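PDB 4TUF: major extracellular endoglucanase from Xanthomonas campestris pv. campestris, which catalyses the endohydrolysis of (1->4)-beta-D-glucosidic linkages in cellulose, lichenin and cereal beta-D-glucans, here represented by its family 5 catalytic domain. Local coordinates for residues 23-28 against 109-114; 33-38 against 313-318; 64-69 against 136-141; 127-132 against 177-182. All coordinates share one frame; numbering follows the deposited sequence. Where two conformers were deposited one is given.

Contact 1: 23-28 against 109-114; sequences NVFGFE and DHHTPD. With 2HP (dihydrogenphosphate ion), chain J.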
loop_
_atom_site.group_PDB
_atom_site.type_symbol
_atom_site.label_atom_id
_atom_site.label_comp_id
_atom_site.label_asym_id
_atom_site.label_seq_id
_atom_site.Cartn_x
_atom_site.Cartn_y
_atom_site.Cartn_z
ATOM N N ASN A 23 4.136 2.161 -5.061
ATOM C CA ASN A 23 4.653 2.454 -3.726
ATOM C C ASN A 23 5.977 3.214 -3.759
ATOM O O ASN A 23 6.884 2.853 -4.506
ATOM C CB ASN A 23 4.847 1.159 -2.939
ATOM C CG ASN A 23 3.541 0.547 -2.481
ATOM O OD1 ASN A 23 3.100 0.774 -1.351
ATOM N ND2 ASN A 23 2.911 -0.236 -3.355
ATOM N N VAL A 24 6.082 4.256 -2.939
ATOM C CA VAL A 24 7.307 5.046 -2.831
ATOM C C VAL A 24 7.807 5.029 -1.390
ATOM O O VAL A 24 7.286 5.763 -0.552
ATOM C CB VAL A 24 7.083 6.506 -3.264
ATOM C CG1 VAL A 24 8.390 7.281 -3.200
ATOM C CG2 VAL A 24 6.485 6.567 -4.665
ATOM N N PHE A 25 8.811 4.207 -1.088
ATOM C CA PHE A 25 9.307 3.980 0.268
ATOM C C PHE A 25 10.386 4.965 0.697
ATOM O O PHE A 25 10.988 5.637 -0.139
ATOM C CB PHE A 25 9.872 2.559 0.387
ATOM C CG PHE A 25 8.826 1.486 0.375
ATOM C CD1 PHE A 25 8.265 1.065 -0.810
ATOM C CD2 PHE A 25 8.401 0.900 1.556
ATOM C CE1 PHE A 25 7.298 0.086 -0.816
ATOM C CE2 PHE A 25 7.437 -0.082 1.552
ATOM C CZ PHE A 25 6.885 -0.492 0.364
ATOM N N GLY A 26 10.667 4.987 1.996
ATOM C CA GLY A 26 11.718 5.807 2.553
ATOM C C GLY A 26 11.283 6.436 3.863
ATOM O O GLY A 26 11.998 6.355 4.865
ATOM N N PHE A 27 10.101 7.049 3.863
ATOM C CA PHE A 27 9.615 7.790 5.027
ATOM C C PHE A 27 9.317 6.887 6.225
ATOM O O PHE A 27 9.037 7.378 7.319
ATOM C CB PHE A 27 8.358 8.594 4.671
ATOM C CG PHE A 27 8.630 9.852 3.889
ATOM C CD1 PHE A 27 9.216 10.949 4.499
ATOM C CD2 PHE A 27 8.287 9.943 2.549
ATOM C CE1 PHE A 27 9.467 12.107 3.787
ATOM C CE2 PHE A 27 8.534 11.097 1.831
ATOM C CZ PHE A 27 9.126 12.181 2.450
ATOM N N GLU A 28 9.369 5.573 6.025
ATOM C CA GLU A 28 9.097 4.642 7.114
ATOM C C GLU A 28 10.381 3.971 7.581
ATOM O O GLU A 28 10.345 2.990 8.322
ATOM C CB GLU A 28 8.061 3.592 6.684
ATOM C CG GLU A 28 8.611 2.384 5.924
ATOM C CD GLU A 28 9.258 2.737 4.591
ATOM O OE1 GLU A 28 9.071 3.875 4.098
ATOM O OE2 GLU A 28 9.954 1.858 4.033
ATOM N N ASP A 109 0.259 5.551 4.360
ATOM C CA ASP A 109 0.342 4.181 4.854
ATOM C C ASP A 109 1.136 4.120 6.163
ATOM O O ASP A 109 2.319 4.454 6.197
ATOM C CB ASP A 109 0.980 3.291 3.776
ATOM C CG ASP A 109 1.544 1.983 4.328
ATOM O OD1 ASP A 109 1.006 1.449 5.322
ATOM O OD2 ASP A 109 2.529 1.475 3.749
ATOM N N HIS A 110 0.478 3.694 7.237
ATOM C CA HIS A 110 1.133 3.527 8.535
ATOM C C HIS A 110 1.902 2.216 8.526
ATOM O O HIS A 110 1.350 1.154 8.835
ATOM C CB HIS A 110 0.111 3.541 9.671
ATOM C CG HIS A 110 0.725 3.650 11.031
ATOM N ND1 HIS A 110 1.550 2.676 11.555
ATOM C CD2 HIS A 110 0.638 4.620 11.972
ATOM C CE1 HIS A 110 1.951 3.045 12.760
ATOM N NE2 HIS A 110 1.409 4.220 13.038
ATOM N N HIS A 111 3.181 2.292 8.178
ATOM C CA HIS A 111 3.900 1.106 7.731
ATOM C C HIS A 111 4.558 0.338 8.862
ATOM O O HIS A 111 4.478 -0.894 8.924
ATOM C CB HIS A 111 4.951 1.510 6.699
ATOM C CG HIS A 111 5.279 0.433 5.717
ATOM N ND1 HIS A 111 4.487 0.161 4.624
ATOM C CD2 HIS A 111 6.318 -0.434 5.658
ATOM C CE1 HIS A 111 5.024 -0.832 3.934
ATOM N NE2 HIS A 111 6.135 -1.209 4.540
ATOM N N THR A 112 5.223 1.064 9.752
ATOM C CA THR A 112 5.956 0.435 10.844
ATOM C C THR A 112 5.921 1.308 12.082
ATOM O O THR A 112 6.007 2.530 11.977
ATOM C CB THR A 112 7.422 0.158 10.462
ATOM O OG1 THR A 112 8.178 -0.134 11.646
ATOM C CG2 THR A 112 8.030 1.365 9.780
ATOM N N PRO A 113 5.790 0.682 13.263
ATOM C CA PRO A 113 5.750 1.416 14.534
ATOM C C PRO A 113 7.103 1.952 14.994
ATOM O O PRO A 113 7.116 2.784 15.900
ATOM C CB PRO A 113 5.238 0.364 15.523
ATOM C CG PRO A 113 5.700 -0.937 14.946
ATOM C CD PRO A 113 5.590 -0.766 13.453
ATOM N N ASP A 114 8.206 1.499 14.395
ATOM C CA ASP A 114 9.533 1.840 14.908
ATOM C C ASP A 114 10.586 2.085 13.839
ATOM O O ASP A 114 11.780 1.926 14.100
ATOM C CB ASP A 114 10.040 0.735 15.846
ATOM C CG ASP A 114 10.060 -0.648 15.190
ATOM O OD1 ASP A 114 10.210 -0.750 13.952
ATOM O OD2 ASP A 114 9.930 -1.647 15.929
HETATM P P 2HP J . 12.292 -4.904 14.689
HETATM O O1 2HP J . 11.634 -3.605 14.282
HETATM O O2 2HP J . 11.335 -6.051 14.460
HETATM O O3 2HP J . 13.531 -5.114 13.853
HETATM O O4 2HP J . 12.663 -4.854 16.156
#
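Thr-112, which touches Glu-28 across the contact, has two polar partners on OG1. Thr-112 OG1 accepts from Asp-114 N in an ST turn and is also bonded to Gly-117 O. This is the C-terminal rim of the family 5 TIM barrel. Here the loop after strand 16-23 meets the end of strand 105-110. Glu-28 CG is set between its backbone N and carbonyl carbon (chi1 84°), and the chain bends at chi2. The carboxylate thus returns to its own loop, where OE1 takes Gly-26 N on its syn lone pair, at 2.9 Å and nearly straight (161°). Glu-28 CG rests 3.6 Å from His-111 CD2. Phe-25 turns an edge toward a face of the same imidazole in an offset T-shaped pair, planes at 88°. Phe-25 was deposited in two conformers, so beyond the one described the pair is doubtful. His-111 ND1 donates to Asp-109 OD2 close to the ring plane, consistent with a rotation set from this side. That bond is modelled short, and its length is doubtful. The His-111 side chain touches Glu-278, the nucleophile by similarity. The methyl of Thr-112 faces the other loop, with Thr-112 CG2 3.8 Å from Glu-28 CB.

Contact 2: 33-38 against 313-318; sequences VMHGLW and SWNPNS
His-35 meets two asparagines, Asn-315 near its root and Asn-317 over its ring. His-35 CB lies 3.3 Å from Asn-315 ND2. The Asn-315 amide has its other end engaged, since OD1 accepts from the backbone N of Phe-25. Further out, the imidazole swings to the side of its own backbone N, with CG anti to the carbonyl carbon (chi1 -82°). One ring face then receives the Asn-317 amide nitrogen, offset toward the rim. His-35 CG is 3.9 Å, His-35 ND1 3.5 Å and His-35 CE1 3.8 Å from Asn-317 ND2. Ring and amide planes stand 69° apart. The same ND2 reaches the edge of the Trp-38 indole, 4.0 Å from Trp-38 CH2. Asn-317 is exposed and poorly ordered, so its part is the less certain. The contact joins the loops that follow strands 16-23 and 309-311, which are parallel neighbours in the TIM barrel. Beneath it, Met-34 and Trp-314, one from each loop, both pack on Met-45 of helix 42-51.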
loop_
_atom_site.group_PDB
_atom_site.type_symbol
_atom_site.label_atom_id
_atom_site.label_comp_id
_atom_site.label_asym_id
_atom_site.label_seq_id
_atom_site.Cartn_x
_atom_site.Cartn_y
_atom_site.Cartn_z
ATOM N N VAL A 33 12.955 9.793 5.019
ATOM C CA VAL A 33 12.772 10.572 3.799
ATOM C C VAL A 33 12.668 9.581 2.647
ATOM O O VAL A 33 13.257 8.504 2.720
ATOM C CB VAL A 33 13.941 11.577 3.569
ATOM C CG1 VAL A 33 15.262 10.845 3.361
ATOM C CG2 VAL A 33 13.650 12.518 2.399
ATOM N N MET A 34 11.918 9.919 1.600
ATOM C CA MET A 34 11.812 9.026 0.442
ATOM C C MET A 34 13.206 8.730 -0.109
ATOM O O MET A 34 14.073 9.597 -0.107
ATOM C CB MET A 34 10.909 9.621 -0.646
ATOM C CG MET A 34 11.474 10.840 -1.337
ATOM S SD MET A 34 10.418 11.462 -2.661
ATOM C CE MET A 34 10.562 10.147 -3.852
ATOM N N HIS A 35 13.414 7.494 -0.550
ATOM C CA HIS A 35 14.730 7.015 -0.967
ATOM C C HIS A 35 15.191 7.567 -2.308
ATOM O O HIS A 35 14.382 7.985 -3.134
ATOM C CB HIS A 35 14.739 5.484 -1.035
ATOM C CG HIS A 35 14.954 4.819 0.288
ATOM N ND1 HIS A 35 14.484 3.555 0.568
ATOM C CD2 HIS A 35 15.596 5.239 1.404
ATOM C CE1 HIS A 35 14.823 3.224 1.802
ATOM N NE2 HIS A 35 15.499 4.229 2.331
ATOM N N GLY A 36 16.505 7.548 -2.517
ATOM C CA GLY A 36 17.084 7.897 -3.798
ATOM C C GLY A 36 17.564 9.329 -3.899
ATOM O O GLY A 36 18.078 9.751 -4.937
ATOM N N LEU A 37 17.413 10.084 -2.819
ATOM C CA LEU A 37 17.820 11.482 -2.835
ATOM C C LEU A 37 19.333 11.610 -2.664
ATOM O O LEU A 37 19.855 12.714 -2.515
ATOM C CB LEU A 37 17.078 12.275 -1.758
ATOM C CG LEU A 37 15.549 12.185 -1.852
ATOM C CD1 LEU A 37 14.863 13.272 -1.035
ATOM C CD2 LEU A 37 15.074 12.222 -3.303
ATOM N N TRP A 38 20.036 10.480 -2.690
ATOM C CA TRP A 38 21.492 10.504 -2.825
ATOM C C TRP A 38 21.867 10.488 -4.301
ATOM O O TRP A 38 22.967 10.886 -4.678
ATOM C CB TRP A 38 22.146 9.320 -2.100
ATOM C CG TRP A 38 21.590 7.977 -2.484
ATOM C CD1 TRP A 38 22.002 7.182 -3.514
ATOM C CD2 TRP A 38 20.524 7.272 -1.837
ATOM N NE1 TRP A 38 21.256 6.028 -3.551
ATOM C CE2 TRP A 38 20.343 6.057 -2.530
ATOM C CE3 TRP A 38 19.703 7.551 -0.738
ATOM C CZ2 TRP A 38 19.374 5.123 -2.163
ATOM C CZ3 TRP A 38 18.739 6.621 -0.374
ATOM C CH2 TRP A 38 18.582 5.424 -1.086
ATOM N N SER A 313 7.940 -1.995 -6.296
ATOM C CA SER A 313 7.802 -0.615 -5.837
ATOM C C SER A 313 8.451 0.336 -6.832
ATOM O O SER A 313 8.934 -0.084 -7.880
ATOM C CB SER A 313 8.459 -0.429 -4.475
ATOM O OG SER A 313 9.846 -0.702 -4.567
ATOM N N TRP A 314 8.484 1.618 -6.494
ATOM C CA TRP A 314 9.233 2.581 -7.288
ATOM C C TRP A 314 10.729 2.330 -7.133
ATOM O O TRP A 314 11.441 2.123 -8.110
ATOM C CB TRP A 314 8.895 4.014 -6.872
ATOM C CG TRP A 314 9.676 5.060 -7.612
ATOM C CD1 TRP A 314 10.637 5.885 -7.102
ATOM C CD2 TRP A 314 9.562 5.386 -9.001
ATOM N NE1 TRP A 314 11.128 6.708 -8.088
ATOM C CE2 TRP A 314 10.484 6.422 -9.264
ATOM C CE3 TRP A 314 8.771 4.901 -10.051
ATOM C CZ2 TRP A 314 10.638 6.980 -10.534
ATOM C CZ3 TRP A 314 8.924 5.458 -11.311
ATOM C CH2 TRP A 314 9.852 6.484 -11.541
ATOM N N ASN A 315 11.170 2.328 -5.888
ATOM C CA ASN A 315 12.566 2.170 -5.529
ATOM C C ASN A 315 13.140 0.810 -5.883
ATOM O O ASN A 315 12.495 -0.210 -5.701
ATOM C CB ASN A 315 12.749 2.409 -4.028
ATOM C CG ASN A 315 11.767 3.418 -3.463
ATOM O OD1 ASN A 315 10.566 3.186 -3.439
ATOM N ND2 ASN A 315 12.282 4.543 -3.004
ATOM N N PRO A 316 14.374 0.810 -6.369
ATOM C CA PRO A 316 15.118 -0.404 -6.633
ATOM C C PRO A 316 15.479 -1.168 -5.395
ATOM O O PRO A 316 15.533 -2.386 -5.436
ATOM C CB PRO A 316 16.381 0.114 -7.281
ATOM C CG PRO A 316 16.422 1.537 -6.968
ATOM C CD PRO A 316 15.016 1.942 -7.018
ATOM N N ASN A 317 15.831 -0.448 -4.340
ATOM C CA ASN A 317 16.420 -1.085 -3.189
ATOM C C ASN A 317 15.361 -1.640 -2.272
ATOM O O ASN A 317 15.307 -1.325 -1.088
ATOM C CB ASN A 317 17.307 -0.100 -2.433
ATOM C CG ASN A 317 16.529 1.065 -1.870
ATOM O OD1 ASN A 317 15.444 1.379 -2.340
ATOM N ND2 ASN A 317 17.082 1.710 -0.857
ATOM N N SER A 318 14.542 -2.516 -2.830
ATOM C CA SER A 318 13.628 -3.289 -2.036
ATOM C C SER A 318 14.133 -4.697 -2.189
ATOM O O SER A 318 14.232 -5.206 -3.300
ATOM C CB SER A 318 12.205 -3.163 -2.566
ATOM O OG SER A 318 11.985 -4.011 -3.677
#

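Contact 3: 64-69 against 136-141; sequences ATLRSD and LRFVAN. With 2HP (dihydrogenphosphate ion), chain K; 2HP (dihydrogenphosphate ion), chain G.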
loop_
_atom_site.group_PDB
_atom_site.type_symbol
_atom_site.label_atom_id
_atom_site.label_comp_id
_atom_site.label_asym_id
_atom_site.label_seq_id
_atom_site.Cartn_x
_atom_site.Cartn_y
_atom_site.Cartn_z
ATOM N N ALA A 64 8.121 8.149 14.009
ATOM C CA ALA A 64 9.281 9.024 14.167
ATOM C C ALA A 64 9.329 10.128 13.108
ATOM O O ALA A 64 9.698 11.265 13.404
ATOM C CB ALA A 64 10.562 8.212 14.129
ATOM N N THR A 65 8.948 9.791 11.879
ATOM C CA THR A 65 8.940 10.755 10.782
ATOM C C THR A 65 7.987 11.923 11.058
ATOM O O THR A 65 8.231 13.056 10.628
ATOM C CB THR A 65 8.553 10.068 9.456
ATOM O OG1 THR A 65 9.599 9.171 9.068
ATOM C CG2 THR A 65 8.335 11.083 8.350
ATOM N N LEU A 66 6.918 11.648 11.801
ATOM C CA LEU A 66 5.891 12.648 12.071
ATOM C C LEU A 66 6.257 13.577 13.227
ATOM O O LEU A 66 5.530 14.531 13.507
ATOM C CB LEU A 66 4.558 11.969 12.377
ATOM C CG LEU A 66 4.032 10.910 11.407
ATOM C CD1 LEU A 66 2.757 10.311 11.972
ATOM C CD2 LEU A 66 3.792 11.502 10.022
ATOM N N ARG A 67 7.370 13.304 13.900
ATOM C CA ARG A 67 7.786 14.125 15.033
ATOM C C ARG A 67 8.580 15.345 14.572
ATOM O O ARG A 67 9.264 15.306 13.552
ATOM C CB ARG A 67 8.595 13.294 16.028
ATOM C CG ARG A 67 7.742 12.282 16.777
ATOM C CD ARG A 67 8.562 11.167 17.408
ATOM N NE ARG A 67 7.703 10.048 17.794
ATOM C CZ ARG A 67 8.137 8.811 18.015
ATOM N NH1 ARG A 67 9.430 8.529 17.892
ATOM N NH2 ARG A 67 7.274 7.857 18.354
ATOM N N SER A 68 8.480 16.421 15.345
ATOM C CA SER A 68 8.900 17.748 14.908
ATOM C C SER A 68 10.382 17.864 14.574
ATOM O O SER A 68 10.747 18.520 13.596
ATOM C CB SER A 68 8.545 18.782 15.979
ATOM O OG SER A 68 7.142 18.869 16.154
ATOM N N ASP A 69 11.228 17.230 15.380
ATOM C CA ASP A 69 12.670 17.419 15.257
ATOM C C ASP A 69 13.414 16.196 14.718
ATOM O O ASP A 69 14.641 16.137 14.780
ATOM C CB ASP A 69 13.254 17.818 16.611
ATOM C CG ASP A 69 12.688 16.996 17.747
ATOM O OD1 ASP A 69 12.011 15.982 17.459
ATOM O OD2 ASP A 69 12.912 17.361 18.921
ATOM N N LEU A 136 -2.551 8.141 13.475
ATOM C CA LEU A 136 -3.531 8.214 12.390
ATOM C C LEU A 136 -4.286 9.549 12.401
ATOM O O LEU A 136 -4.442 10.187 11.361
ATOM C CB LEU A 136 -4.528 7.053 12.481
ATOM C CG LEU A 136 -3.974 5.632 12.305
ATOM C CD1 LEU A 136 -5.075 4.603 12.466
ATOM C CD2 LEU A 136 -3.279 5.463 10.962
ATOM N N ARG A 137 -4.752 9.976 13.568
ATOM C CA ARG A 137 -5.457 11.250 13.653
ATOM C C ARG A 137 -4.532 12.407 13.318
ATOM O O ARG A 137 -4.966 13.384 12.712
ATOM C CB ARG A 137 -6.066 11.466 15.040
ATOM C CG ARG A 137 -7.262 10.584 15.352
ATOM C CD ARG A 137 -8.113 11.174 16.474
ATOM N NE ARG A 137 -7.338 11.348 17.697
ATOM C CZ ARG A 137 -7.179 10.406 18.617
ATOM N NH1 ARG A 137 -7.751 9.218 18.457
ATOM N NH2 ARG A 137 -6.449 10.653 19.696
ATOM N N PHE A 138 -3.264 12.300 13.708
ATOM C CA PHE A 138 -2.296 13.368 13.433
ATOM C C PHE A 138 -2.155 13.596 11.942
ATOM O O PHE A 138 -2.180 14.726 11.457
ATOM C CB PHE A 138 -0.918 13.047 14.017
ATOM C CG PHE A 138 0.129 14.077 13.682
ATOM C CD1 PHE A 138 0.286 15.203 14.469
ATOM C CD2 PHE A 138 0.950 13.922 12.574
ATOM C CE1 PHE A 138 1.238 16.146 14.164
ATOM C CE2 PHE A 138 1.905 14.870 12.263
ATOM C CZ PHE A 138 2.050 15.983 13.059
ATOM N N VAL A 139 -1.978 12.500 11.225
ATOM C CA VAL A 139 -1.823 12.549 9.790
ATOM C C VAL A 139 -3.102 13.052 9.119
ATOM O O VAL A 139 -3.058 13.895 8.219
ATOM C CB VAL A 139 -1.438 11.172 9.257
ATOM C CG1 VAL A 139 -1.694 11.089 7.786
ATOM C CG2 VAL A 139 0.025 10.889 9.581
ATOM N N ALA A 140 -4.243 12.555 9.576
ATOM C CA ALA A 140 -5.514 12.963 8.998
ATOM C C ALA A 140 -5.738 14.450 9.232
ATOM O O ALA A 140 -6.164 15.177 8.331
ATOM C CB ALA A 140 -6.654 12.144 9.584
ATOM N N ASN A 141 -5.427 14.900 10.442
ATOM C CA ASN A 141 -5.600 16.297 10.801
ATOM C C ASN A 141 -4.733 17.225 9.960
ATOM O O ASN A 141 -5.165 18.299 9.548
ATOM C CB ASN A 141 -5.285 16.495 12.276
ATOM C CG ASN A 141 -5.672 17.863 12.766
ATOM O OD1 ASN A 141 -6.549 18.511 12.196
ATOM N ND2 ASN A 141 -5.027 18.313 13.834
HETATM P P 2HP K . 3.514 12.927 16.816
HETATM O O1 2HP K . 3.885 14.261 16.211
HETATM O O2 2HP K . 4.252 11.817 16.107
HETATM O O3 2HP K . 3.886 12.924 18.279
HETATM O O4 2HP K . 2.031 12.697 16.658
HETATM P P 2HP G . 3.391 9.320 19.458
HETATM O O1 2HP G . 2.103 10.010 19.068
HETATM O O2 2HP G . 3.565 8.066 18.630
HETATM O O3 2HP G . 4.565 10.234 19.188
HETATM O O4 2HP G . 3.352 8.979 20.934
#
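Leu-66 fits against Phe-138 and Val-139 of helix 129-143. The contact belongs to the outer shell of the TIM barrel, where the loop after strand 56-61 leans on this helix. Both branches of the leucine reach one methyl. Leu-66 CD1 is 3.7 Å and Leu-66 CD2 3.8 Å from Val-139 CG2. Leu-66 and Phe-138 run antiparallel alongside one another, with Leu-66 CB 3.9 Å from Phe-138 CE2. The phenyl ring reaches the loop because its CG is anti to the backbone N (chi1 176°). A dihydrogenphosphate ion (chain K) stands over one face of that ring, O1 offset toward the rim. The ion's O1 is also 3.2 Å from Leu-66 O, and its O2 is 3.6 Å from Arg-67 CG. The Arg-67 side chain sets off away from helix 129-143 and runs extended from CG to NE to a second ion (chain G). There Arg-67 NE makes a weak hydrogen bond to O3, at 3.4 Å. Further out, Leu-66 and Val-139 both touch Phe-61 of strand 56-61, and Val-139 touches Leu-108 of strand 105-110. Around Leu-66, Thr-65 OG1 is bonded to Phe-27 O, and Arg-67 N to Ala-64 O at 3.1 Å.

Contact 4: 127-132 against 177-182; sequences YTEAQW and AERGSA. With 2HP (dihydrogenphosphate ion), chain G.
Glu-129 sends CG anti to its backbone N (chi1 160°) and stays extended beyond it, while Arg-179 bends at chi3 (-74°) to turn its side toward that carboxylate. The two side chains run nearly perpendicular, yet their flat ends lie only 18° from parallel. The result is a side-on salt bridge with one nitrogen for each oxygen. Arg-179 NE donates to Glu-129 OE2 at 2.9 Å, from above the carboxylate plane. Arg-179 NH2 donates to Glu-129 OE1 at 3.2 Å, on the syn side. OE1 also receives the indole N-H of Trp-122, so it has two donors, Arg-179 NH2 and Trp-122 NE1. In the TIM barrel, this bridge ties the start of helix 129-143 to helix 173-187, its neighbour in the outer ring of helices. Deeper in, Trp-132 CH2 comes 4.1 Å from Gly-180 CA, where the second helix has no side chain. The indole is held by its NE1, bonded to Leu-154 O. Thr-128 and Gln-131 form a capping box at the helix start: Gln-131 N donates to Thr-128 OG1, and Thr-128 N to Gln-131 OE1. The other end of the Gln-131 amide serves a dihydrogenphosphate ion (chain G), with Gln-131 NE2 2.9 Å from O4.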
loop_
_atom_site.group_PDB
_atom_site.type_symbol
_atom_site.label_atom_id
_atom_site.label_comp_id
_atom_site.label_asym_id
_atom_site.label_seq_id
_atom_site.Cartn_x
_atom_site.Cartn_y
_atom_site.Cartn_z
ATOM N N TYR A 127 4.949 0.641 21.525
ATOM C CA TYR A 127 4.041 1.449 20.723
ATOM C C TYR A 127 2.601 0.985 20.968
ATOM O O TYR A 127 2.190 -0.082 20.497
ATOM C CB TYR A 127 4.423 1.350 19.243
ATOM C CG TYR A 127 3.680 2.291 18.331
ATOM C CD1 TYR A 127 3.983 3.646 18.305
ATOM C CD2 TYR A 127 2.688 1.821 17.475
ATOM C CE1 TYR A 127 3.305 4.513 17.461
ATOM C CE2 TYR A 127 2.010 2.680 16.628
ATOM C CZ TYR A 127 2.324 4.024 16.625
ATOM O OH TYR A 127 1.654 4.882 15.783
ATOM N N THR A 128 1.847 1.772 21.729
ATOM C CA THR A 128 0.513 1.360 22.172
ATOM C C THR A 128 -0.553 1.605 21.114
ATOM O O THR A 128 -0.328 2.349 20.165
ATOM C CB THR A 128 0.096 2.104 23.437
ATOM O OG1 THR A 128 -0.211 3.466 23.102
ATOM C CG2 THR A 128 1.208 2.070 24.465
ATOM N N GLU A 129 -1.724 1.002 21.288
ATOM C CA GLU A 129 -2.830 1.252 20.367
ATOM C C GLU A 129 -3.244 2.719 20.419
ATOM O O GLU A 129 -3.585 3.314 19.393
ATOM C CB GLU A 129 -4.021 0.351 20.682
ATOM C CG GLU A 129 -5.340 0.852 20.109
ATOM C CD GLU A 129 -6.493 -0.094 20.370
ATOM O OE1 GLU A 129 -6.279 -1.327 20.310
ATOM O OE2 GLU A 129 -7.611 0.398 20.640
ATOM N N ALA A 130 -3.204 3.304 21.613
ATOM C CA ALA A 130 -3.472 4.732 21.768
ATOM C C ALA A 130 -2.540 5.584 20.894
ATOM O O ALA A 130 -2.990 6.513 20.215
ATOM C CB ALA A 130 -3.340 5.130 23.216
ATOM N N GLN A 131 -1.244 5.267 20.911
ATOM C CA GLN A 131 -0.285 5.973 20.066
ATOM C C GLN A 131 -0.606 5.748 18.594
ATOM O O GLN A 131 -0.523 6.671 17.786
ATOM C CB GLN A 131 1.149 5.527 20.360
ATOM C CG GLN A 131 1.646 5.877 21.742
ATOM C CD GLN A 131 3.059 5.388 21.992
ATOM O OE1 GLN A 131 3.271 4.288 22.505
ATOM N NE2 GLN A 131 4.036 6.206 21.627
ATOM N N TRP A 132 -0.977 4.517 18.256
ATOM C CA TRP A 132 -1.349 4.179 16.885
ATOM C C TRP A 132 -2.504 5.043 16.399
ATOM O O TRP A 132 -2.407 5.691 15.361
ATOM C CB TRP A 132 -1.720 2.699 16.776
ATOM C CG TRP A 132 -2.219 2.311 15.423
ATOM C CD1 TRP A 132 -1.555 2.434 14.237
ATOM C CD2 TRP A 132 -3.488 1.722 15.114
ATOM N NE1 TRP A 132 -2.336 1.971 13.208
ATOM C CE2 TRP A 132 -3.528 1.525 13.718
ATOM C CE3 TRP A 132 -4.601 1.352 15.882
ATOM C CZ2 TRP A 132 -4.627 0.966 13.074
ATOM C CZ3 TRP A 132 -5.694 0.800 15.240
ATOM C CH2 TRP A 132 -5.699 0.612 13.848
ATOM N N ALA A 177 -9.313 -2.075 13.295
ATOM C CA ALA A 177 -9.495 -1.293 12.073
ATOM C C ALA A 177 -10.726 -0.402 12.171
ATOM O O ALA A 177 -10.753 0.701 11.627
ATOM C CB ALA A 177 -9.602 -2.203 10.872
ATOM N N GLU A 178 -11.750 -0.892 12.862
ATOM C CA GLU A 178 -12.949 -0.102 13.107
ATOM C C GLU A 178 -12.622 1.117 13.959
ATOM O O GLU A 178 -13.103 2.216 13.691
ATOM C CB GLU A 178 -14.021 -0.950 13.782
ATOM C CG GLU A 178 -14.516 -2.083 12.912
ATOM C CD GLU A 178 -15.500 -2.985 13.623
ATOM O OE1 GLU A 178 -16.093 -3.863 12.954
ATOM O OE2 GLU A 178 -15.676 -2.820 14.849
ATOM N N ARG A 179 -11.790 0.922 14.978
ATOM C CA ARG A 179 -11.414 2.014 15.867
ATOM C C ARG A 179 -10.496 3.007 15.145
ATOM O O ARG A 179 -10.596 4.215 15.346
ATOM C CB ARG A 179 -10.748 1.470 17.136
ATOM C CG ARG A 179 -11.655 0.565 17.954
ATOM C CD ARG A 179 -11.116 0.273 19.355
ATOM N NE ARG A 179 -9.991 -0.663 19.383
ATOM C CZ ARG A 179 -10.104 -1.989 19.308
ATOM N NH1 ARG A 179 -11.298 -2.547 19.176
ATOM N NH2 ARG A 179 -9.023 -2.760 19.353
ATOM N N GLY A 180 -9.612 2.494 14.297
ATOM C CA GLY A 180 -8.777 3.348 13.470
ATOM C C GLY A 180 -9.611 4.132 12.475
ATOM O O GLY A 180 -9.389 5.324 12.258
ATOM N N SER A 181 -10.579 3.449 11.876
ATOM C CA SER A 181 -11.520 4.069 10.957
ATOM C C SER A 181 -12.233 5.257 11.610
ATOM O O SER A 181 -12.248 6.361 11.065
ATOM C CB SER A 181 -12.539 3.033 10.478
ATOM O OG SER A 181 -13.416 3.581 9.512
ATOM N N ALA A 182 -12.812 5.020 12.783
ATOM C CA ALA A 182 -13.545 6.047 13.515
ATOM C C ALA A 182 -12.670 7.262 13.814
ATOM O O ALA A 182 -13.117 8.401 13.681
ATOM C CB ALA A 182 -14.106 5.469 14.809
HETATM P P 2HP G . 3.391 9.320 19.458
HETATM O O1 2HP G . 2.103 10.010 19.068
HETATM O O2 2HP G . 3.565 8.066 18.630
HETATM O O3 2HP G . 4.565 10.234 19.188
HETATM O O4 2HP G . 3.352 8.979 20.934
#

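In the fold
Contact 1 lies nearest the catalytic pair: the His-111 side chain is about 4 Å from that of Glu-278 and about 6 Å from that of Glu-157, nucleophile and proton donor by similarity. Contact 2 adjoins it through backbone pairs, Asn-23 O to Trp-314 N at 2.8 Å and Phe-25 O to His-35 N at 3.1 Å, probably hydrogen bonds. Contacts 3 and 4 share helix 129-143 and the chain G dihydrogenphosphate ion, with centres 14 Å apart. Leu-136 CD1 packs 4.0 Å from Gly-180 CA between them. From the catalytic rim, His-110 NE2 meets Tyr-127 OH at 2.8 Å, probably hydrogen-bonded, and joins contacts 1 and 4. Contacts 2 and 4 are remote, with centres about 28 Å apart.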